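Local coordinates for protein tRNA modification GTPase mnmE (Chlorobium tepidum, PDB 3GEE) that probably hydrolyses GTP at a high intrinsic rate and takes part in adding a carboxymethylaminomethyl group to the wobble uridine of certain tRNAs, at residues D222-G227 and T410-Y415; S235-G240 and A311-I316; F276-T281 and T387-M392; L317-L322 and L347-K352. All coordinates share one frame; numbering follows the deposited sequence.

Interaction 1: D222-G227 and T410-Y415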
loop_
_atom_site.group_PDB
_atom_site.type_symbol
_atom_site.label_atom_id
_atom_site.label_comp_id
_atom_site.label_asym_id
_atom_site.label_seq_id
_atom_site.Cartn_x
_atom_site.Cartn_y
_atom_site.Cartn_z
ATOM N N ASP A 222 3.340 36.145 -10.929
ATOM C CA ASP A 222 4.433 35.840 -11.844
ATOM C C ASP A 222 4.976 34.424 -11.662
ATOM O O ASP A 222 5.296 33.752 -12.643
ATOM C CB ASP A 222 5.569 36.863 -11.695
ATOM C CG ASP A 222 5.244 38.208 -12.337
ATOM O OD1 ASP A 222 5.839 39.220 -11.910
ATOM O OD2 ASP A 222 4.403 38.262 -13.264
ATOM N N SER A 223 5.070 33.972 -10.412
ATOM C CA SER A 223 5.669 32.670 -10.104
ATOM C C SER A 223 4.865 31.474 -10.625
ATOM O O SER A 223 5.408 30.375 -10.764
ATOM C CB SER A 223 5.927 32.526 -8.597
ATOM O OG SER A 223 4.721 32.514 -7.854
ATOM N N TYR A 224 3.586 31.696 -10.920
ATOM C CA TYR A 224 2.698 30.636 -11.405
ATOM C C TYR A 224 3.189 29.989 -12.702
ATOM O O TYR A 224 2.882 28.826 -12.973
ATOM C CB TYR A 224 1.269 31.161 -11.570
ATOM C CG TYR A 224 0.286 30.129 -12.076
ATOM C CD1 TYR A 224 -0.343 30.287 -13.309
ATOM C CD2 TYR A 224 -0.006 28.987 -11.328
ATOM C CE1 TYR A 224 -1.248 29.342 -13.781
ATOM C CE2 TYR A 224 -0.906 28.031 -11.791
ATOM C CZ TYR A 224 -1.524 28.217 -13.017
ATOM O OH TYR A 224 -2.415 27.278 -13.482
ATOM N N GLN A 225 3.950 30.747 -13.491
ATOM C CA GLN A 225 4.546 30.244 -14.726
ATOM C C GLN A 225 5.505 29.088 -14.428
ATOM O O GLN A 225 5.435 28.040 -15.074
ATOM C CB GLN A 225 5.265 31.373 -15.473
ATOM C CG GLN A 225 5.183 31.281 -17.000
ATOM C CD GLN A 225 3.894 31.868 -17.575
ATOM O OE1 GLN A 225 2.804 31.698 -17.017
ATOM N NE2 GLN A 225 4.018 32.557 -18.705
ATOM N N HIS A 226 6.381 29.282 -13.443
ATOM C CA HIS A 226 7.273 28.222 -12.961
ATOM C C HIS A 226 6.514 27.201 -12.129
ATOM O O HIS A 226 6.741 25.997 -12.257
ATOM C CB HIS A 226 8.417 28.802 -12.122
ATOM C CG HIS A 226 9.592 29.261 -12.928
ATOM N ND1 HIS A 226 10.434 28.383 -13.580
ATOM C CD2 HIS A 226 10.077 30.501 -13.176
ATOM C CE1 HIS A 226 11.381 29.065 -14.200
ATOM N NE2 HIS A 226 11.186 30.352 -13.973
ATOM N N GLY A 227 5.619 27.702 -11.280
ATOM C CA GLY A 227 4.862 26.893 -10.328
ATOM C C GLY A 227 4.040 25.781 -10.942
ATOM O O GLY A 227 4.105 24.643 -10.486
ATOM N N THR A 410 1.299 27.871 -7.000
ATOM C CA THR A 410 0.804 26.891 -7.952
ATOM C C THR A 410 -0.719 26.963 -7.984
ATOM O O THR A 410 -1.315 27.791 -7.289
ATOM C CB THR A 410 1.215 25.470 -7.563
ATOM O OG1 THR A 410 2.476 25.492 -6.883
ATOM C CG2 THR A 410 1.325 24.632 -8.805
ATOM N N SER A 411 -1.341 26.099 -8.786
ATOM C CA SER A 411 -2.800 25.966 -8.823
ATOM C C SER A 411 -3.521 27.181 -9.420
ATOM O O SER A 411 -3.518 28.284 -8.861
ATOM C CB SER A 411 -3.360 25.593 -7.440
ATOM O OG SER A 411 -4.692 26.044 -7.271
ATOM N N LEU A 412 -4.141 26.940 -10.571
ATOM C CA LEU A 412 -4.965 27.920 -11.262
ATOM C C LEU A 412 -5.840 28.740 -10.300
ATOM O O LEU A 412 -5.884 29.976 -10.392
ATOM C CB LEU A 412 -5.825 27.194 -12.300
ATOM C CG LEU A 412 -6.733 27.959 -13.258
ATOM C CD1 LEU A 412 -5.924 28.719 -14.301
ATOM C CD2 LEU A 412 -7.676 26.973 -13.921
ATOM N N ARG A 413 -6.515 28.054 -9.376
ATOM C CA ARG A 413 -7.447 28.702 -8.452
ATOM C C ARG A 413 -6.839 29.928 -7.769
ATOM O O ARG A 413 -7.440 31.012 -7.785
ATOM C CB ARG A 413 -7.959 27.712 -7.404
ATOM C CG ARG A 413 -9.082 28.259 -6.526
ATOM C CD ARG A 413 -9.461 27.266 -5.438
ATOM N NE ARG A 413 -8.365 27.022 -4.501
ATOM C CZ ARG A 413 -8.170 27.708 -3.375
ATOM N NH1 ARG A 413 -8.997 28.692 -3.040
ATOM N NH2 ARG A 413 -7.145 27.410 -2.582
ATOM N N HIS A 414 -5.651 29.751 -7.188
ATOM C CA HIS A 414 -4.949 30.837 -6.501
ATOM C C HIS A 414 -4.583 31.953 -7.472
ATOM O O HIS A 414 -4.838 33.129 -7.200
ATOM C CB HIS A 414 -3.685 30.335 -5.806
ATOM C CG HIS A 414 -3.826 28.984 -5.175
ATOM N ND1 HIS A 414 -2.742 28.165 -4.929
ATOM C CD2 HIS A 414 -4.920 28.301 -4.752
ATOM C CE1 HIS A 414 -3.161 27.042 -4.370
ATOM N NE2 HIS A 414 -4.478 27.098 -4.255
ATOM N N TYR A 415 -3.995 31.565 -8.604
ATOM C CA TYR A 415 -3.594 32.498 -9.655
ATOM C C TYR A 415 -4.748 33.428 -10.011
ATOM O O TYR A 415 -4.632 34.647 -9.866
ATOM C CB TYR A 415 -3.105 31.712 -10.877
ATOM C CG TYR A 415 -2.766 32.514 -12.118
ATOM C CD1 TYR A 415 -1.629 33.327 -12.170
ATOM C CD2 TYR A 415 -3.563 32.424 -13.263
ATOM C CE1 TYR A 415 -1.311 34.051 -13.327
ATOM C CE2 TYR A 415 -3.254 33.141 -14.424
ATOM C CZ TYR A 415 -2.130 33.949 -14.449
ATOM O OH TYR A 415 -1.831 34.648 -15.600
#

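Interaction 2: S235-G240 and A311-I316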
loop_
_atom_site.group_PDB
_atom_site.type_symbol
_atom_site.label_atom_id
_atom_site.label_comp_id
_atom_site.label_asym_id
_atom_site.label_seq_id
_atom_site.Cartn_x
_atom_site.Cartn_y
_atom_site.Cartn_z
ATOM N N SER A 235 3.222 20.633 -19.777
ATOM C CA SER A 235 2.229 20.023 -20.656
ATOM C C SER A 235 2.706 20.099 -22.097
ATOM O O SER A 235 3.020 21.178 -22.603
ATOM C CB SER A 235 0.873 20.708 -20.504
ATOM O OG SER A 235 0.966 22.076 -20.844
ATOM N N THR A 236 2.781 18.944 -22.746
ATOM C CA THR A 236 3.318 18.863 -24.098
ATOM C C THR A 236 2.355 18.138 -25.033
ATOM O O THR A 236 1.858 17.052 -24.716
ATOM C CB THR A 236 4.707 18.173 -24.130
ATOM O OG1 THR A 236 4.577 16.810 -23.716
ATOM C CG2 THR A 236 5.681 18.866 -23.196
ATOM N N VAL A 237 2.088 18.752 -26.181
ATOM C CA VAL A 237 1.254 18.134 -27.207
ATOM C C VAL A 237 2.138 17.521 -28.287
ATOM O O VAL A 237 3.126 18.123 -28.713
ATOM C CB VAL A 237 0.259 19.142 -27.839
ATOM C CG1 VAL A 237 -0.534 18.488 -28.962
ATOM C CG2 VAL A 237 -0.690 19.689 -26.784
ATOM N N ILE A 238 1.787 16.308 -28.705
ATOM C CA ILE A 238 2.446 15.662 -29.830
ATOM C C ILE A 238 1.487 15.674 -31.020
ATOM O O ILE A 238 0.491 14.944 -31.043
ATOM C CB ILE A 238 2.910 14.227 -29.485
ATOM C CG1 ILE A 238 3.798 14.241 -28.236
ATOM C CG2 ILE A 238 3.664 13.614 -30.657
ATOM C CD1 ILE A 238 3.821 12.931 -27.476
ATOM N N ALA A 239 1.795 16.531 -31.992
ATOM C CA ALA A 239 0.953 16.734 -33.169
ATOM C C ALA A 239 1.565 16.127 -34.432
ATOM O O ALA A 239 2.730 15.714 -34.441
ATOM C CB ALA A 239 0.677 18.221 -33.370
ATOM N N GLY A 240 0.768 16.082 -35.493
ATOM C CA GLY A 240 1.178 15.472 -36.750
ATOM C C GLY A 240 0.057 14.626 -37.310
ATOM O O GLY A 240 -0.787 14.134 -36.563
ATOM N N ALA A 311 -4.763 25.031 -26.796
ATOM C CA ALA A 311 -4.780 26.223 -25.959
ATOM C C ALA A 311 -4.348 25.784 -24.563
ATOM O O ALA A 311 -4.943 24.867 -23.982
ATOM C CB ALA A 311 -6.169 26.843 -25.930
ATOM N N GLU A 312 -3.306 26.432 -24.041
ATOM C CA GLU A 312 -2.617 25.998 -22.817
ATOM C C GLU A 312 -1.856 24.694 -23.060
ATOM O O GLU A 312 -2.364 23.596 -22.823
ATOM C CB GLU A 312 -3.571 25.880 -21.610
ATOM C CG GLU A 312 -4.215 27.198 -21.168
ATOM C CD GLU A 312 -3.202 28.218 -20.658
ATOM O OE1 GLU A 312 -2.441 27.893 -19.719
ATOM O OE2 GLU A 312 -3.176 29.349 -21.195
ATOM N N ALA A 313 -0.639 24.848 -23.568
ATOM C CA ALA A 313 0.294 23.754 -23.805
ATOM C C ALA A 313 1.678 24.380 -23.871
ATOM O O ALA A 313 1.920 25.264 -24.688
ATOM C CB ALA A 313 -0.036 23.033 -25.105
ATOM N N ASP A 314 2.576 23.939 -22.998
ATOM C CA ASP A 314 3.888 24.570 -22.859
ATOM C C ASP A 314 4.811 24.275 -24.034
ATOM O O ASP A 314 5.574 25.141 -24.464
ATOM C CB ASP A 314 4.563 24.133 -21.556
ATOM C CG ASP A 314 3.687 24.346 -20.343
ATOM O OD1 ASP A 314 3.224 25.487 -20.129
ATOM O OD2 ASP A 314 3.464 23.369 -19.597
ATOM N N LEU A 315 4.735 23.049 -24.544
ATOM C CA LEU A 315 5.637 22.583 -25.586
ATOM C C LEU A 315 4.888 21.761 -26.622
ATOM O O LEU A 315 4.224 20.783 -26.287
ATOM C CB LEU A 315 6.777 21.766 -24.966
ATOM C CG LEU A 315 7.736 20.928 -25.816
ATOM C CD1 LEU A 315 8.529 21.797 -26.776
ATOM C CD2 LEU A 315 8.679 20.138 -24.922
ATOM N N ILE A 316 4.986 22.176 -27.881
ATOM C CA ILE A 316 4.408 21.415 -28.981
ATOM C C ILE A 316 5.519 20.725 -29.758
ATOM O O ILE A 316 6.488 21.365 -30.173
ATOM C CB ILE A 316 3.558 22.293 -29.932
ATOM C CG1 ILE A 316 2.498 23.071 -29.147
ATOM C CG2 ILE A 316 2.903 21.423 -30.998
ATOM C CD1 ILE A 316 1.763 24.126 -29.951
#

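Interaction 3: F276-T281 and T387-M392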
loop_
_atom_site.group_PDB
_atom_site.type_symbol
_atom_site.label_atom_id
_atom_site.label_comp_id
_atom_site.label_asym_id
_atom_site.label_seq_id
_atom_site.Cartn_x
_atom_site.Cartn_y
_atom_site.Cartn_z
ATOM N N PHE A 276 6.467 11.362 -18.359
ATOM C CA PHE A 276 7.794 10.858 -18.023
ATOM C C PHE A 276 8.660 11.974 -17.434
ATOM O O PHE A 276 8.332 13.156 -17.559
ATOM C CB PHE A 276 8.462 10.246 -19.263
ATOM C CG PHE A 276 9.082 11.257 -20.193
ATOM C CD1 PHE A 276 8.289 12.106 -20.960
ATOM C CD2 PHE A 276 10.467 11.348 -20.311
ATOM C CE1 PHE A 276 8.865 13.037 -21.816
ATOM C CE2 PHE A 276 11.053 12.274 -21.167
ATOM C CZ PHE A 276 10.251 13.121 -21.919
ATOM N N ILE A 277 9.765 11.591 -16.802
ATOM C CA ILE A 277 10.650 12.549 -16.140
ATOM C C ILE A 277 11.995 12.664 -16.859
ATOM O O ILE A 277 12.532 11.675 -17.354
ATOM C CB ILE A 277 10.862 12.193 -14.637
ATOM C CG1 ILE A 277 9.513 11.947 -13.949
ATOM C CG2 ILE A 277 11.620 13.302 -13.907
ATOM C CD1 ILE A 277 9.605 11.257 -12.600
ATOM N N HIS A 278 12.518 13.886 -16.915
ATOM C CA HIS A 278 13.838 14.169 -17.471
ATOM C C HIS A 278 14.351 15.472 -16.864
ATOM O O HIS A 278 13.622 16.465 -16.815
ATOM C CB HIS A 278 13.769 14.265 -19.003
ATOM C CG HIS A 278 14.966 14.914 -19.633
ATOM N ND1 HIS A 278 16.117 14.220 -19.936
ATOM C CD2 HIS A 278 15.181 16.192 -20.029
ATOM C CE1 HIS A 278 16.994 15.044 -20.486
ATOM N NE2 HIS A 278 16.451 16.247 -20.552
ATOM N N ASP A 279 15.605 15.461 -16.408
ATOM C CA ASP A 279 16.229 16.619 -15.747
ATOM C C ASP A 279 15.385 17.177 -14.593
ATOM O O ASP A 279 15.164 18.392 -14.506
ATOM C CB ASP A 279 16.565 17.730 -16.760
ATOM C CG ASP A 279 17.923 17.538 -17.429
ATOM O OD1 ASP A 279 18.246 18.334 -18.338
ATOM O OD2 ASP A 279 18.667 16.606 -17.051
ATOM N N LYS A 280 14.914 16.275 -13.726
ATOM C CA LYS A 280 14.085 16.614 -12.554
ATOM C C LYS A 280 12.784 17.353 -12.901
ATOM O O LYS A 280 12.230 18.078 -12.068
ATOM C CB LYS A 280 14.898 17.398 -11.511
ATOM C CG LYS A 280 16.040 16.614 -10.885
ATOM C CD LYS A 280 16.796 17.454 -9.876
ATOM C CE LYS A 280 17.891 16.643 -9.212
ATOM N NZ LYS A 280 18.511 17.368 -8.070
ATOM N N THR A 281 12.304 17.153 -14.128
ATOM C CA THR A 281 11.101 17.818 -14.625
ATOM C C THR A 281 10.159 16.803 -15.265
ATOM O O THR A 281 10.600 15.883 -15.954
ATOM C CB THR A 281 11.442 18.920 -15.655
ATOM O OG1 THR A 281 12.565 19.683 -15.201
ATOM C CG2 THR A 281 10.264 19.855 -15.852
ATOM N N THR A 387 19.069 13.972 -27.982
ATOM C CA THR A 387 19.089 15.349 -28.471
ATOM C C THR A 387 17.702 15.985 -28.376
ATOM O O THR A 387 17.583 17.170 -28.063
ATOM C CB THR A 387 19.612 15.437 -29.921
ATOM O OG1 THR A 387 20.727 14.550 -30.089
ATOM C CG2 THR A 387 20.050 16.854 -30.251
ATOM N N LEU A 388 16.660 15.196 -28.644
ATOM C CA LEU A 388 15.279 15.667 -28.497
ATOM C C LEU A 388 14.952 15.967 -27.041
ATOM O O LEU A 388 14.370 17.007 -26.739
ATOM C CB LEU A 388 14.274 14.660 -29.071
ATOM C CG LEU A 388 12.780 14.855 -28.756
ATOM C CD1 LEU A 388 12.229 16.163 -29.318
ATOM C CD2 LEU A 388 11.962 13.677 -29.259
ATOM N N LYS A 389 15.332 15.054 -26.149
ATOM C CA LYS A 389 15.109 15.237 -24.716
ATOM C C LYS A 389 15.800 16.491 -24.182
ATOM O O LYS A 389 15.210 17.235 -23.395
ATOM C CB LYS A 389 15.533 13.995 -23.924
ATOM C CG LYS A 389 14.494 12.880 -23.910
ATOM C CD LYS A 389 14.969 11.686 -23.094
ATOM C CE LYS A 389 13.913 10.591 -23.042
ATOM N NZ LYS A 389 14.317 9.452 -22.166
ATOM N N GLN A 390 17.032 16.732 -24.630
ATOM C CA GLN A 390 17.804 17.894 -24.186
ATOM C C GLN A 390 17.154 19.205 -24.619
ATOM O O GLN A 390 17.184 20.191 -23.882
ATOM C CB GLN A 390 19.247 17.827 -24.689
ATOM C CG GLN A 390 20.238 18.567 -23.792
ATOM C CD GLN A 390 21.584 18.799 -24.454
ATOM O OE1 GLN A 390 21.681 19.489 -25.470
ATOM N NE2 GLN A 390 22.634 18.236 -23.870
ATOM N N HIS A 391 16.568 19.200 -25.815
ATOM C CA HIS A 391 15.824 20.348 -26.330
ATOM C C HIS A 391 14.533 20.577 -25.559
ATOM O O HIS A 391 14.045 21.704 -25.480
ATOM C CB HIS A 391 15.508 20.162 -27.812
ATOM C CG HIS A 391 16.562 20.703 -28.727
ATOM N ND1 HIS A 391 16.375 21.839 -29.484
ATOM C CD2 HIS A 391 17.810 20.261 -29.012
ATOM C CE1 HIS A 391 17.463 22.075 -30.194
ATOM N NE2 HIS A 391 18.349 21.131 -29.928
ATOM N N MET A 392 13.980 19.505 -25.002
ATOM C CA MET A 392 12.771 19.605 -24.193
ATOM C C MET A 392 13.080 20.208 -22.826
ATOM O O MET A 392 12.341 21.067 -22.342
ATOM C CB MET A 392 12.095 18.241 -24.056
ATOM C CG MET A 392 11.596 17.687 -25.376
ATOM S SD MET A 392 10.482 16.290 -25.197
ATOM C CE MET A 392 11.592 14.997 -24.669
#

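Interaction 4: L317-L322 and L347-K352. With GDP (guanosine-5'-diphosphate), chain B.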
loop_
_atom_site.group_PDB
_atom_site.type_symbol
_atom_site.label_atom_id
_atom_site.label_comp_id
_atom_site.label_asym_id
_atom_site.label_seq_id
_atom_site.Cartn_x
_atom_site.Cartn_y
_atom_site.Cartn_z
ATOM N N LEU A 317 5.385 19.411 -29.919
ATOM C CA LEU A 317 6.259 18.651 -30.794
ATOM C C LEU A 317 5.467 18.266 -32.031
ATOM O O LEU A 317 4.528 17.469 -31.946
ATOM C CB LEU A 317 6.796 17.389 -30.105
ATOM C CG LEU A 317 7.615 17.439 -28.810
ATOM C CD1 LEU A 317 8.020 16.028 -28.417
ATOM C CD2 LEU A 317 8.847 18.326 -28.915
ATOM N N TYR A 318 5.825 18.851 -33.174
ATOM C CA TYR A 318 5.230 18.442 -34.440
ATOM C C TYR A 318 6.056 17.342 -35.089
ATOM O O TYR A 318 7.215 17.548 -35.455
ATOM C CB TYR A 318 5.032 19.614 -35.410
ATOM C CG TYR A 318 4.041 19.274 -36.503
ATOM C CD1 TYR A 318 2.709 19.670 -36.406
ATOM C CD2 TYR A 318 4.424 18.521 -37.613
ATOM C CE1 TYR A 318 1.786 19.340 -37.396
ATOM C CE2 TYR A 318 3.512 18.184 -38.605
ATOM C CZ TYR A 318 2.194 18.598 -38.494
ATOM O OH TYR A 318 1.286 18.265 -39.476
ATOM N N LEU A 319 5.446 16.168 -35.208
ATOM C CA LEU A 319 6.074 15.031 -35.854
ATOM C C LEU A 319 5.689 14.970 -37.319
ATOM O O LEU A 319 4.509 15.053 -37.672
ATOM C CB LEU A 319 5.669 13.727 -35.171
ATOM C CG LEU A 319 6.542 13.176 -34.044
ATOM C CD1 LEU A 319 5.843 11.995 -33.413
ATOM C CD2 LEU A 319 7.908 12.748 -34.550
ATOM N N LEU A 320 6.694 14.829 -38.171
ATOM C CA LEU A 320 6.462 14.608 -39.587
ATOM C C LEU A 320 7.508 13.618 -40.097
ATOM O O LEU A 320 8.687 13.732 -39.747
ATOM C CB LEU A 320 6.485 15.943 -40.349
ATOM C CG LEU A 320 7.739 16.517 -41.016
ATOM C CD1 LEU A 320 7.357 17.673 -41.921
ATOM C CD2 LEU A 320 8.772 16.960 -39.993
ATOM N N ASP A 321 7.087 12.630 -40.886
ATOM C CA ASP A 321 8.040 11.607 -41.335
ATOM C C ASP A 321 9.014 12.079 -42.422
ATOM O O ASP A 321 8.678 12.178 -43.605
ATOM C CB ASP A 321 7.404 10.230 -41.641
ATOM C CG ASP A 321 6.100 10.314 -42.418
ATOM O OD1 ASP A 321 5.404 11.350 -42.339
ATOM O OD2 ASP A 321 5.758 9.313 -43.088
ATOM N N LEU A 322 10.225 12.380 -41.960
ATOM C CA LEU A 322 11.320 12.899 -42.765
ATOM C C LEU A 322 11.570 12.035 -43.989
ATOM O O LEU A 322 11.679 10.811 -43.880
ATOM C CB LEU A 322 12.579 12.964 -41.897
ATOM C CG LEU A 322 13.924 13.489 -42.397
ATOM C CD1 LEU A 322 13.856 14.953 -42.794
ATOM C CD2 LEU A 322 14.958 13.287 -41.305
ATOM N N LEU A 347 8.651 22.862 -31.687
ATOM C CA LEU A 347 9.771 21.974 -31.928
ATOM C C LEU A 347 9.369 20.978 -33.008
ATOM O O LEU A 347 8.477 20.151 -32.795
ATOM C CB LEU A 347 10.128 21.253 -30.623
ATOM C CG LEU A 347 11.583 21.071 -30.185
ATOM C CD1 LEU A 347 12.269 19.986 -30.996
ATOM C CD2 LEU A 347 12.363 22.391 -30.238
ATOM N N THR A 348 10.013 21.076 -34.172
ATOM C CA THR A 348 9.693 20.207 -35.307
ATOM C C THR A 348 10.517 18.935 -35.247
ATOM O O THR A 348 11.749 18.973 -35.266
ATOM C CB THR A 348 9.909 20.912 -36.661
ATOM O OG1 THR A 348 9.158 22.128 -36.683
ATOM C CG2 THR A 348 9.455 20.024 -37.823
ATOM N N VAL A 349 9.816 17.812 -35.175
ATOM C CA VAL A 349 10.455 16.520 -35.010
ATOM C C VAL A 349 10.308 15.697 -36.286
ATOM O O VAL A 349 9.240 15.143 -36.575
ATOM C CB VAL A 349 9.877 15.758 -33.800
ATOM C CG1 VAL A 349 10.748 14.572 -33.466
ATOM C CG2 VAL A 349 9.762 16.679 -32.593
ATOM N N ALA A 350 11.394 15.642 -37.050
ATOM C CA ALA A 350 11.432 14.897 -38.299
ATOM C C ALA A 350 11.700 13.425 -38.010
ATOM O O ALA A 350 12.807 13.052 -37.618
ATOM C CB ALA A 350 12.492 15.475 -39.224
ATOM N N ASN A 351 10.674 12.597 -38.193
ATOM C CA ASN A 351 10.745 11.175 -37.855
ATOM C C ASN A 351 11.185 10.292 -39.028
ATOM O O ASN A 351 11.203 10.735 -40.179
ATOM C CB ASN A 351 9.400 10.697 -37.296
ATOM C CG ASN A 351 9.513 9.394 -36.522
ATOM O OD1 ASN A 351 10.573 9.058 -35.990
ATOM N ND2 ASN A 351 8.414 8.651 -36.455
ATOM N N LYS A 352 11.538 9.043 -38.721
ATOM C CA LYS A 352 11.939 8.046 -39.721
ATOM C C LYS A 352 13.295 8.378 -40.358
ATOM O O LYS A 352 13.485 8.228 -41.567
ATOM C CB LYS A 352 10.845 7.846 -40.784
ATOM C CG LYS A 352 9.512 7.358 -40.231
ATOM C CD LYS A 352 8.585 6.904 -41.348
ATOM C CE LYS A 352 7.319 6.246 -40.806
ATOM N NZ LYS A 352 6.367 7.228 -40.215
HETATM P PB GDP B . 0.675 7.420 -35.493
HETATM O O1B GDP B . 0.589 7.538 -33.991
HETATM O O2B GDP B . 0.436 8.763 -36.137
HETATM O O3B GDP B . -0.354 6.427 -35.979
HETATM O O3A GDP B . 2.137 6.903 -35.901
HETATM P PA GDP B . 2.682 5.489 -35.367
HETATM O O1A GDP B . 3.581 5.695 -34.177
HETATM O O2A GDP B . 1.539 4.562 -35.025
HETATM O "O5'" GDP B . 3.539 4.927 -36.606
HETATM C "C5'" GDP B . 2.876 4.437 -37.770
HETATM C "C4'" GDP B . 3.782 3.438 -38.475
HETATM O "O4'" GDP B . 5.031 4.058 -38.799
HETATM C "C3'" GDP B . 4.080 2.242 -37.587
HETATM O "O3'" GDP B . 3.439 1.075 -38.115
HETATM C "C2'" GDP B . 5.597 2.113 -37.554
HETATM O "O2'" GDP B . 6.038 0.832 -38.018
HETATM C "C1'" GDP B . 6.132 3.209 -38.465
HETATM N N9 GDP B . 7.197 3.990 -37.785
HETATM C C8 GDP B . 7.011 4.857 -36.773
HETATM N N7 GDP B . 8.185 5.408 -36.375
HETATM C C5 GDP B . 9.157 4.892 -37.147
HETATM C C6 GDP B . 10.630 5.049 -37.259
HETATM O O6 GDP B . 11.262 5.820 -36.506
HETATM N N1 GDP B . 11.268 4.328 -38.193
HETATM C C2 GDP B . 10.621 3.482 -39.023
HETATM N N2 GDP B . 11.349 2.797 -39.937
HETATM N N3 GDP B . 9.272 3.293 -38.976
HETATM C C4 GDP B . 8.501 3.957 -38.077
#

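Interaction 1: D222-G227 and T410-Y415
Y224 and Y415 lie face to face where helix 203-232 meets the start of helix 412-432, an offset (parallel-displaced) stack inside the helical domain, with ring planes 21° apart. Y224 has the largest share. Its CB is the first atom to touch, 3.7 Å from Y415 CD1. CG, set toward the second segment by chi1 of 180° (anti to the backbone N), also meets Y415 CD1. Y224 CD1 lies 3.5 Å from Y415 CD1; CE1 nears Y415 CD2. Over the centre of the ring sits Y415 CB, 3.9 Å from the Y224 centroid, a CH-pi contact. One edge runs beside the backbone that leads into the helix: CD2 reaches T410 C, and Y224 CE2 is 3.6 Å from S411 N, the amide of the N-cap residue. A tyrosine suits this place because its face takes Y415, one edge meets T410 and S411, and the hydroxyl reaches L412. An alanine here would probably open a gap beside T410-L412 and leave the Y415 ring without its stacking partner. G227, having no side chain, lets T410 come close. At the tip CZ nears L412 N, and Y224 OH rests 3.6 Å from L412 CB.

Interaction 2: S235-G240 and A311-I316
The D314 carboxylate and the S235 carbonyl are the flat groups where these segments meet. D314 OD2 takes the amide of S235 on its anti side, 19° out of the carboxylate plane, with S235 N and D314 OD2 2.8 Å apart. OD1 of the same group forms a salt bridge with R228, which E312 also pairs with. S235 O is approached in its carbonyl plane by the amide of L315 (N to O 3.2 Å). D314 N makes a further bond to S235 OG at 3.3 Å and only a weak one to S235 O. The serine hydroxyl is placed for this by chi1 of 60°, with OG between the backbone N and the carbonyl carbon, and a serine is short enough to fold back. An alanine in place of D314 would probably leave the S235 amide without its carboxylate acceptor and R228 with E312 as its remaining acidic partner here. Beyond this polar end, V237 N bonds to L315 O at 2.9 Å. T236 and L315 lie side by side on one face of the sheet, with T236 CG2 3.6 Å from L315 CB. On the other face V237 CG2 meets the small A313 CB at 3.8 Å. Parallel pairing of this kind forms the core of the Ras-like G domain, where strand 234-239 runs on toward the probable P-loop, whose K246 is predicted to bind GTP.

Interaction 3: F276-T281 and T387-M392
H278 and K389 form the close part of this contact, with F276 and M392 packed beside them. K389 CB makes a CH-pi contact over one face of the imidazole, 4.0 Å from the centroid of the H278 ring, while D279 CG lies over the opposite face. H278 NE2 is 3.3 Å from K389 O, but the angle is too poor for a hydrogen bond. Beyond CB the extended chain of K389 passes the phenyl ring, K389 CE lying 3.8 Å from F276 CE2; its methylenes pack here like an apolar side chain. The methionine methyl comes to the edge of the phenyl ring, near its plane, with M392 CE 3.6 Å from F276 CZ, and the two side chains cross at about a right angle. A bend at chi3 (-72°) sets that methyl in place, and a flexible thioether suits a position where F283, L315 and L317 also press on M392. The F276 ring itself meets the ring of F283 on the neighbouring strand. Strand 274-278 is an outermost strand of the G-domain sheet, joined to strand 281-286 as a beta hairpin through a type I' turn from H278 to T281; the axes of strand 276-278 and helix 387-392 make an angle of 82°. On the loose side D279 and Q390 are exposed, polar residues fitted to solvent, and within the turn the hydroxyl T281 OG1 donates to D279 O over 3.0 Å.

Interaction 4: L317-L322 and L347-K352
Y318 and V349 share one of the backbone hydrogen bonds that zip these parallel strands together, V349 N to Y318 O. The ladder continues with Y318 N to L347 O, L320 N to V349 O at 3.0 Å and N351 N to L320 O at 2.8 Å, before a weak bond from L322 N to N351 O. Apolar contacts lie on both faces. L319 CD2 reaches V349 CG1 at 3.5 Å and L317 CD2 reaches L347 CB at 3.6 Å; past the strand end, L322 CB packs on A350 CB at 3.7 Å. The strands bracket helix 331-340 in a beta-alpha-beta crossover of the G domain, ending at the NKxD guanine-recognition motif, N351 to D354. Polar contacts gather there. N351 ND2 lies 3.3 Å from GDP N7; its carboxamide suits the site by giving ND2 to A244 O and OD1 to the A379 amide. K352 CE lies 3.8 Å from GDP C4. A long lysine can reach both N243 O, by a hydrogen bond, and D321, by a long salt bridge (K352 NZ to D321 OD2 3.6 Å).

Overall arrangement
Interaction 1 closes the largest chain loop, and the others are nested inside it: the G domain is inserted between helices 203-232 and 412-432 of the helical domain. Helix 203-232 leads straight into strand 234-239, so interactions 1 and 2, with centres about 19 Å apart, mark the junction between the domains. Interactions 2 and 4 share strand 315-321, centres about 14 Å apart; interaction 2 closes before interaction 4 opens. Interaction 3, whose segments alternate with those of interaction 2, encloses interaction 4 along the chain; its helix 385-392 packs M392 and L388 onto L315, L317 and V349. One sheet therefore connects the interdomain junction to the GDP pocket beside interaction 4.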